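Local coordinates for protein aminoglycoside N(3)-acetyltransferase III (Serratia marcescens, PDB 7LAO) that transfers the acetyl group of acetyl-CoA to the 3-amino group of 2-deoxystreptamine antibiotics such as gentamicin, conferring bacterial resistance to them, at residues 116-121 with 188-193; 155-160 with 248-253. All coordinates share one frame; numbering follows the deposited sequence.

How the contacts relate
The two contacts lie on opposite sides of the chain's centre, with their centres 26 Å apart and their nearest atoms about 14 Å apart, so neither touches the other. Contact 2 joins two neighbouring strands inside the seven-stranded mixed sheet. Contact 1 joins a loop that leads into strand 122-125 of that same sheet to the separate two-stranded hairpin 185-192/200-207. Along the chain their segments alternate: strand 157-161 falls between the two halves of contact 1. A HEPES molecule (EPE), probably a crystallisation additive that may nevertheless occupy a real pocket, lies about 3 Å from the side chain of Asp-119 in contact 1.

Contact 1: residues 116-121 with 188-193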
ATOM      1  N   ALA A 116      -7.623  10.157  -3.887  1.00 41.21           N
ATOM      2  CA  ALA A 116      -7.428  11.581  -3.614  1.00 43.75           C
ATOM      3  C   ALA A 116      -6.816  11.880  -2.246  1.00 42.45           C
ATOM      4  O   ALA A 116      -6.600  13.059  -1.938  1.00 42.30           O
ATOM      5  CB  ALA A 116      -8.767  12.337  -3.730  1.00 47.60           C
ATOM      6  N   HIS A 117      -6.568  10.874  -1.403  1.00 41.74           N
ATOM      7  CA  HIS A 117      -5.882  11.111  -0.120  1.00 42.78           C
ATOM      8  C   HIS A 117      -4.411  11.319  -0.429  1.00 38.98           C
ATOM      9  O   HIS A 117      -3.745  10.365  -0.822  1.00 40.28           O
ATOM     10  CB  HIS A 117      -6.079   9.923   0.837  1.00 44.48           C
ATOM     11  CG  HIS A 117      -5.639  10.174   2.257  1.00 44.39           C
ATOM     12  ND1 HIS A 117      -4.348  10.531   2.594  1.00 40.80           N
ATOM     13  CD2 HIS A 117      -6.317  10.080   3.430  1.00 38.81           C
ATOM     14  CE1 HIS A 117      -4.257  10.679   3.903  1.00 40.81           C
ATOM     15  NE2 HIS A 117      -5.438  10.408   4.434  1.00 44.42           N
ATOM     16  N   PRO A 118      -3.870  12.530  -0.329  1.00 48.39           N
ATOM     17  CA  PRO A 118      -2.499  12.721  -0.838  1.00 47.87           C
ATOM     18  C   PRO A 118      -1.466  11.897  -0.089  1.00 48.14           C
ATOM     19  O   PRO A 118      -0.608  11.263  -0.719  1.00 51.31           O
ATOM     20  CB  PRO A 118      -2.266  14.224  -0.678  1.00 53.79           C
ATOM     21  CG  PRO A 118      -3.638  14.825  -0.405  1.00 57.53           C
ATOM     22  CD  PRO A 118      -4.405  13.747   0.294  1.00 51.03           C
ATOM     23  N   ASP A 119      -1.533  11.857   1.240  1.00 43.77           N
ATOM     24  CA  ASP A 119      -0.498  11.111   1.946  1.00 47.20           C
ATOM     25  C   ASP A 119      -0.675   9.598   1.807  1.00 45.56           C
ATOM     26  O   ASP A 119       0.320   8.866   1.773  1.00 43.70           O
ATOM     27  CB  ASP A 119      -0.457  11.528   3.413  1.00 49.21           C
ATOM     28  CG  ASP A 119       0.698  10.901   4.152  1.00 47.64           C
ATOM     29  OD1 ASP A 119       1.841  11.393   4.055  1.00 46.05           O
ATOM     30  OD2 ASP A 119       0.442   9.875   4.795  1.00 41.40           O
ATOM     31  N   ALA A 120      -1.908   9.105   1.695  1.00 45.06           N
ATOM     32  CA  ALA A 120      -2.152   7.666   1.632  1.00 38.29           C
ATOM     33  C   ALA A 120      -2.570   7.225   0.239  1.00 33.28           C
ATOM     34  O   ALA A 120      -3.091   6.130   0.068  1.00 29.34           O
ATOM     35  CB  ALA A 120      -3.208   7.265   2.656  1.00 36.34           C
ATOM     36  N   SER A 121      -2.336   8.064  -0.762  1.00 35.75           N
ATOM     37  CA  SER A 121      -2.852   7.839  -2.104  1.00 33.32           C
ATOM     38  C   SER A 121      -2.596   6.429  -2.630  1.00 32.75           C
ATOM     39  O   SER A 121      -1.494   5.868  -2.495  1.00 36.24           O
ATOM     40  CB  SER A 121      -2.213   8.872  -3.030  1.00 40.91           C
ATOM     41  OG  SER A 121      -2.648   8.688  -4.351  1.00 50.38           O
ATOM     42  N   TYR A 188      -2.251  15.370  11.336  1.00 64.76           N
ATOM     43  CA  TYR A 188      -1.454  16.135  10.390  1.00 66.06           C
ATOM     44  C   TYR A 188      -2.411  16.923   9.509  1.00 66.08           C
ATOM     45  O   TYR A 188      -3.634  16.870   9.689  1.00 72.17           O
ATOM     46  CB  TYR A 188      -0.536  15.216   9.580  1.00 63.51           C
ATOM     47  CG  TYR A 188      -1.276  14.062   8.953  1.00 60.31           C
ATOM     48  CD1 TYR A 188      -1.844  14.186   7.695  1.00 57.52           C
ATOM     49  CD2 TYR A 188      -1.422  12.850   9.629  1.00 58.00           C
ATOM     50  CE1 TYR A 188      -2.527  13.142   7.115  1.00 57.76           C
ATOM     51  CE2 TYR A 188      -2.120  11.794   9.056  1.00 59.03           C
ATOM     52  CZ  TYR A 188      -2.668  11.949   7.793  1.00 59.70           C
ATOM     53  OH  TYR A 188      -3.359  10.922   7.192  1.00 57.17           O
ATOM     54  N   GLU A 189      -1.845  17.686   8.573  1.00 66.81           N
ATOM     55  CA  GLU A 189      -2.640  18.496   7.655  1.00 72.45           C
ATOM     56  C   GLU A 189      -2.218  18.230   6.214  1.00 70.72           C
ATOM     57  O   GLU A 189      -1.046  17.968   5.933  1.00 69.60           O
ATOM     58  CB  GLU A 189      -2.534  20.000   7.957  1.00 74.46           C
ATOM     59  CG  GLU A 189      -3.544  20.495   9.000  1.00 81.83           C
ATOM     60  CD  GLU A 189      -3.544  22.019   9.189  1.00 89.18           C
ATOM     61  OE1 GLU A 189      -3.794  22.473  10.329  1.00 93.01           O
ATOM     62  OE2 GLU A 189      -3.312  22.763   8.204  1.00 91.34           O
ATOM     63  N   MET A 190      -3.196  18.291   5.301  1.00 62.65           N
ATOM     64  CA  MET A 190      -2.990  18.027   3.885  1.00 61.81           C
ATOM     65  C   MET A 190      -3.708  19.060   3.021  1.00 68.04           C
ATOM     66  O   MET A 190      -4.848  19.441   3.326  1.00 65.52           O
ATOM     67  CB  MET A 190      -3.479  16.631   3.478  1.00 59.38           C
ATOM     68  CG  MET A 190      -2.895  15.427   4.235  1.00 65.95           C
ATOM     69  SD  MET A 190      -1.133  15.102   3.949  1.00 65.85           S
ATOM     70  CE  MET A 190      -1.002  15.118   2.191  1.00 54.52           C
ATOM     71  N   PRO A 191      -3.084  19.491   1.914  1.00 67.79           N
ATOM     72  CA  PRO A 191      -3.759  20.372   0.949  1.00 68.73           C
ATOM     73  C   PRO A 191      -4.828  19.638   0.153  1.00 63.97           C
ATOM     74  O   PRO A 191      -4.520  18.841  -0.742  1.00 65.54           O
ATOM     75  CB  PRO A 191      -2.603  20.837   0.052  1.00 73.04           C
ATOM     76  CG  PRO A 191      -1.617  19.722   0.105  1.00 69.95           C
ATOM     77  CD  PRO A 191      -1.710  19.151   1.490  1.00 69.12           C
ATOM     78  N   MET A 192      -6.098  19.925   0.456  1.00 82.16           N
ATOM     79  CA  MET A 192      -7.235  19.372  -0.269  1.00 85.02           C
ATOM     80  C   MET A 192      -7.644  20.289  -1.438  1.00 90.06           C
ATOM     81  O   MET A 192      -7.048  21.339  -1.671  1.00 83.56           O
ATOM     82  CB  MET A 192      -8.411  19.161   0.681  1.00 86.38           C
ATOM     83  CG  MET A 192      -8.212  18.070   1.712  1.00 79.90           C
ATOM     84  SD  MET A 192      -7.772  16.461   1.003  1.00 81.42           S
ATOM     85  CE  MET A 192      -6.064  16.526   1.380  1.00 75.11           C
ATOM     86  N   LEU A 193      -8.681  19.886  -2.183  1.00 97.01           N
ATOM     87  CA  LEU A 193      -9.170  20.639  -3.337  1.00107.55           C
ATOM     88  C   LEU A 193     -10.647  21.014  -3.204  1.00112.03           C
ATOM     89  O   LEU A 193     -11.235  21.492  -4.179  1.00118.64           O
ATOM     90  CB  LEU A 193      -8.926  19.840  -4.635  1.00107.63           C
ATOM     91  CG  LEU A 193      -9.224  20.320  -6.075  1.00111.13           C
ATOM     92  CD1 LEU A 193      -8.988  21.822  -6.242  1.00114.46           C
ATOM     93  CD2 LEU A 193      -8.443  19.532  -7.136  1.00106.77           C
TER
HETATM   94  O   HOH W   1      -6.290  10.169   7.190  1.00 44.00           O
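Pro-118, in the loop between strands 113-114 and 122-125, meets Met-190 and Met-192 of strand 185-192, part of a two-stranded antiparallel hairpin; the contact packs this hairpin against a loop of the main sheet. Met-190 and Pro-118 meet end on, with Met-190 CE only 3.3 Å from Pro-118 CB, a tight methyl-to-ring approach. The Met-190 chain begins with CG anti to the carbonyl carbon (chi1 -56°) and then bends at chi2 and at chi3, which brings its methyl round to the proline. Its sulfur lies beside Asp-119, SD being 3.7 Å from Asp-119 CB. Met-192 instead crosses the proline ring at about a right angle, its CE 3.4 Å from Pro-118 CD and also close to CG. Two methionine methyls therefore grip one proline ring, and Phe-88 touches the same side chain. The carboxylate of Asp-119 has its partners outside the contact: OD1 is hydrogen-bonded to Ser-66 OG, and OD2 to the bound EPE. Beyond the proline and the two methionines, His-117 and Tyr-188 approach tip to tip, Tyr-188 OH lying in the plane of the imidazole at its edge, 3.4 Å from His-117 CE1. One water is hydrogen-bonded to both His-117 NE2 (2.9 Å) and Tyr-188 OH (3.0 Å), bridging the two side chains.

Contact 2: residues 155-160 with 248-253; sequences GGKVLL and SYLFEA
Leu-160 and Phe-251 pack diagonally across neighbouring antiparallel strands, 157-160 and 248-252, inside the seven-stranded mixed sheet, where strand 23-28 flanks 157-161 on its other side; the strand directions differ by 167°. Leu-160 CD1 meets Phe-251 at the ring edge, in its plane, 3.8 Å from CE2. Tyr-249, directly opposite Leu-160, and Val-158, opposite Phe-251, point to the same face, and Leu-165 adds to it by touching both Leu-160 and Phe-251. Lys-157, Leu-159, Leu-250 and Glu-252 point to the other face. There Leu-250, with CG anti to the backbone N (chi1 -177°), lays CD1 3.6 Å from Lys-157 CB, while the extended lysine chain runs on to a salt bridge with Asp-22. Leu-16 of helix 6-16 packs on both Leu-159 and Leu-250. Paired backbone hydrogen bonds join Val-158 to Phe-251 and Leu-160 to Tyr-249. Where strand 246-252 ends, Glu-252 is the N-cap of helix 253-268, and the helix's first residue still bonds to the residue before Lys-157: Ala-253 N donates to Gly-156 O at 2.9 Å. This N-H donor is tilted 20° from the plane of the Gly-156 carbonyl. Ala-253 CB also comes close to Gly-156 O, at 3.0 Å.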
ATOM      1  N   GLY A 155     -11.691  -9.549  -1.746  1.00 25.16           N
ATOM      2  CA  GLY A 155     -10.890 -10.754  -1.845  1.00 25.34           C
ATOM      3  C   GLY A 155      -9.499 -10.517  -2.421  1.00 22.16           C
ATOM      4  O   GLY A 155      -9.015 -11.338  -3.204  1.00 21.57           O
ATOM      5  N   GLY A 156      -8.870  -9.392  -2.109  1.00 20.91           N
ATOM      6  CA  GLY A 156      -7.575  -9.109  -2.694  1.00 22.68           C
ATOM      7  C   GLY A 156      -6.472 -10.035  -2.176  1.00 19.92           C
ATOM      8  O   GLY A 156      -6.590 -10.713  -1.152  1.00 20.16           O
ATOM      9  N   LYS A 157      -5.393 -10.110  -2.944  1.00 19.28           N
ATOM     10  CA  LYS A 157      -4.181 -10.838  -2.548  1.00 20.41           C
ATOM     11  C   LYS A 157      -3.021  -9.850  -2.500  1.00 24.43           C
ATOM     12  O   LYS A 157      -2.987  -8.867  -3.255  1.00 21.49           O
ATOM     13  CB  LYS A 157      -3.856 -11.958  -3.511  1.00 22.72           C
ATOM     14  CG  LYS A 157      -4.926 -13.034  -3.600  1.00 27.08           C
ATOM     15  CD  LYS A 157      -4.500 -14.070  -4.582  1.00 43.82           C
ATOM     16  CE  LYS A 157      -5.504 -15.169  -4.809  1.00 46.86           C
ATOM     17  NZ  LYS A 157      -4.909 -16.012  -5.926  1.00 51.86           N
ATOM     18  N   VAL A 158      -2.109 -10.055  -1.558  1.00 19.30           N
ATOM     19  CA  VAL A 158      -0.968  -9.166  -1.418  1.00 18.46           C
ATOM     20  C   VAL A 158       0.233  -9.862  -2.050  1.00 23.72           C
ATOM     21  O   VAL A 158       0.581 -11.009  -1.695  1.00 21.49           O
ATOM     22  CB  VAL A 158      -0.686  -8.812   0.043  1.00 22.25           C
ATOM     23  CG1 VAL A 158       0.566  -7.938   0.143  1.00 28.03           C
ATOM     24  CG2 VAL A 158      -1.976  -8.098   0.685  1.00 20.64           C
ATOM     25  N   LEU A 159       0.869  -9.162  -2.973  1.00 19.20           N
ATOM     26  CA  LEU A 159       2.052  -9.677  -3.671  1.00 22.04           C
ATOM     27  C   LEU A 159       3.275  -8.888  -3.235  1.00 21.66           C
ATOM     28  O   LEU A 159       3.321  -7.675  -3.453  1.00 23.64           O
ATOM     29  CB  LEU A 159       1.824  -9.553  -5.180  1.00 22.56           C
ATOM     30  CG  LEU A 159       3.076  -9.856  -5.993  1.00 26.05           C
ATOM     31  CD1 LEU A 159       3.495 -11.284  -5.797  1.00 22.41           C
ATOM     32  CD2 LEU A 159       2.812  -9.573  -7.439  1.00 27.36           C
ATOM     33  N   LEU A 160       4.271  -9.560  -2.619  1.00 21.18           N
ATOM     34  CA  LEU A 160       5.554  -8.933  -2.327  1.00 26.92           C
ATOM     35  C   LEU A 160       6.546  -9.450  -3.361  1.00 25.51           C
ATOM     36  O   LEU A 160       6.759 -10.662  -3.458  1.00 25.34           O
ATOM     37  CB  LEU A 160       6.044  -9.251  -0.899  1.00 29.62           C
ATOM     38  CG  LEU A 160       5.095  -8.996   0.297  1.00 25.82           C
ATOM     39  CD1 LEU A 160       5.809  -9.206   1.641  1.00 28.11           C
ATOM     40  CD2 LEU A 160       4.427  -7.586   0.228  1.00 29.68           C
ATOM     41  N   SER A 248       9.769 -13.882  -3.323  1.00 27.39           N
ATOM     42  CA  SER A 248       8.471 -13.232  -3.410  1.00 25.61           C
ATOM     43  C   SER A 248       7.440 -13.989  -2.585  1.00 24.81           C
ATOM     44  O   SER A 248       7.603 -15.186  -2.312  1.00 27.05           O
ATOM     45  CB  SER A 248       8.016 -13.077  -4.871  1.00 25.77           C
ATOM     46  OG  SER A 248       8.840 -12.130  -5.556  1.00 29.70           O
ATOM     47  N   TYR A 249       6.397 -13.262  -2.163  1.00 24.88           N
ATOM     48  CA  TYR A 249       5.314 -13.810  -1.339  1.00 31.56           C
ATOM     49  C   TYR A 249       3.975 -13.450  -1.954  1.00 28.32           C
ATOM     50  O   TYR A 249       3.798 -12.344  -2.498  1.00 22.75           O
ATOM     51  CB  TYR A 249       5.293 -13.246   0.075  1.00 26.13           C
ATOM     52  CG  TYR A 249       6.493 -13.561   0.923  1.00 25.35           C
ATOM     53  CD1 TYR A 249       7.708 -12.899   0.726  1.00 26.82           C
ATOM     54  CD2 TYR A 249       6.399 -14.514   1.955  1.00 28.23           C
ATOM     55  CE1 TYR A 249       8.813 -13.184   1.528  1.00 38.14           C
ATOM     56  CE2 TYR A 249       7.493 -14.792   2.750  1.00 29.30           C
ATOM     57  CZ  TYR A 249       8.689 -14.137   2.548  1.00 34.85           C
ATOM     58  OH  TYR A 249       9.771 -14.426   3.330  1.00 42.95           O
ATOM     59  N   LEU A 250       3.016 -14.366  -1.836  1.00 25.48           N
ATOM     60  CA  LEU A 250       1.638 -14.055  -2.186  1.00 20.58           C
ATOM     61  C   LEU A 250       0.743 -14.484  -1.002  1.00 24.10           C
ATOM     62  O   LEU A 250       0.747 -15.661  -0.598  1.00 22.44           O
ATOM     63  CB  LEU A 250       1.211 -14.718  -3.512  1.00 21.01           C
ATOM     64  CG  LEU A 250      -0.227 -14.396  -4.012  1.00 21.56           C
ATOM     65  CD1 LEU A 250      -0.455 -12.935  -4.390  1.00 21.82           C
ATOM     66  CD2 LEU A 250      -0.632 -15.344  -5.166  1.00 28.61           C
ATOM     67  N   PHE A 251       0.057 -13.507  -0.417  1.00 22.46           N
ATOM     68  CA  PHE A 251      -0.836 -13.654   0.747  1.00 24.12           C
ATOM     69  C   PHE A 251      -2.288 -13.377   0.379  1.00 29.31           C
ATOM     70  O   PHE A 251      -2.595 -12.405  -0.330  1.00 23.85           O
ATOM     71  CB  PHE A 251      -0.464 -12.649   1.841  1.00 22.14           C
ATOM     72  CG  PHE A 251       0.919 -12.744   2.331  1.00 27.94           C
ATOM     73  CD1 PHE A 251       1.282 -13.781   3.163  1.00 25.39           C
ATOM     74  CD2 PHE A 251       1.871 -11.763   2.020  1.00 28.49           C
ATOM     75  CE1 PHE A 251       2.576 -13.897   3.685  1.00 29.17           C
ATOM     76  CE2 PHE A 251       3.196 -11.871   2.536  1.00 30.63           C
ATOM     77  CZ  PHE A 251       3.532 -12.912   3.360  1.00 33.52           C
ATOM     78  N   GLU A 252      -3.208 -14.169   0.946  1.00 26.53           N
ATOM     79  CA  GLU A 252      -4.641 -13.897   0.837  1.00 23.28           C
ATOM     80  C   GLU A 252      -5.005 -12.805   1.827  1.00 24.35           C
ATOM     81  O   GLU A 252      -4.787 -12.975   3.046  1.00 27.40           O
ATOM     82  CB  GLU A 252      -5.443 -15.163   1.126  1.00 33.08           C
ATOM     83  CG  GLU A 252      -6.867 -15.076   0.764  1.00 50.47           C
ATOM     84  CD  GLU A 252      -7.777 -15.773   1.769  1.00 57.05           C
ATOM     85  OE1 GLU A 252      -8.622 -15.087   2.395  1.00 55.71           O
ATOM     86  OE2 GLU A 252      -7.633 -17.008   1.933  1.00 62.96           O
ATOM     87  N   ALA A 253      -5.590 -11.692   1.338  1.00 23.14           N
ATOM     88  CA  ALA A 253      -5.697 -10.522   2.210  1.00 23.19           C
ATOM     89  C   ALA A 253      -6.715 -10.732   3.340  1.00 24.31           C
ATOM     90  O   ALA A 253      -6.473 -10.304   4.463  1.00 28.85           O
ATOM     91  CB  ALA A 253      -6.104  -9.240   1.447  1.00 26.12           C
TER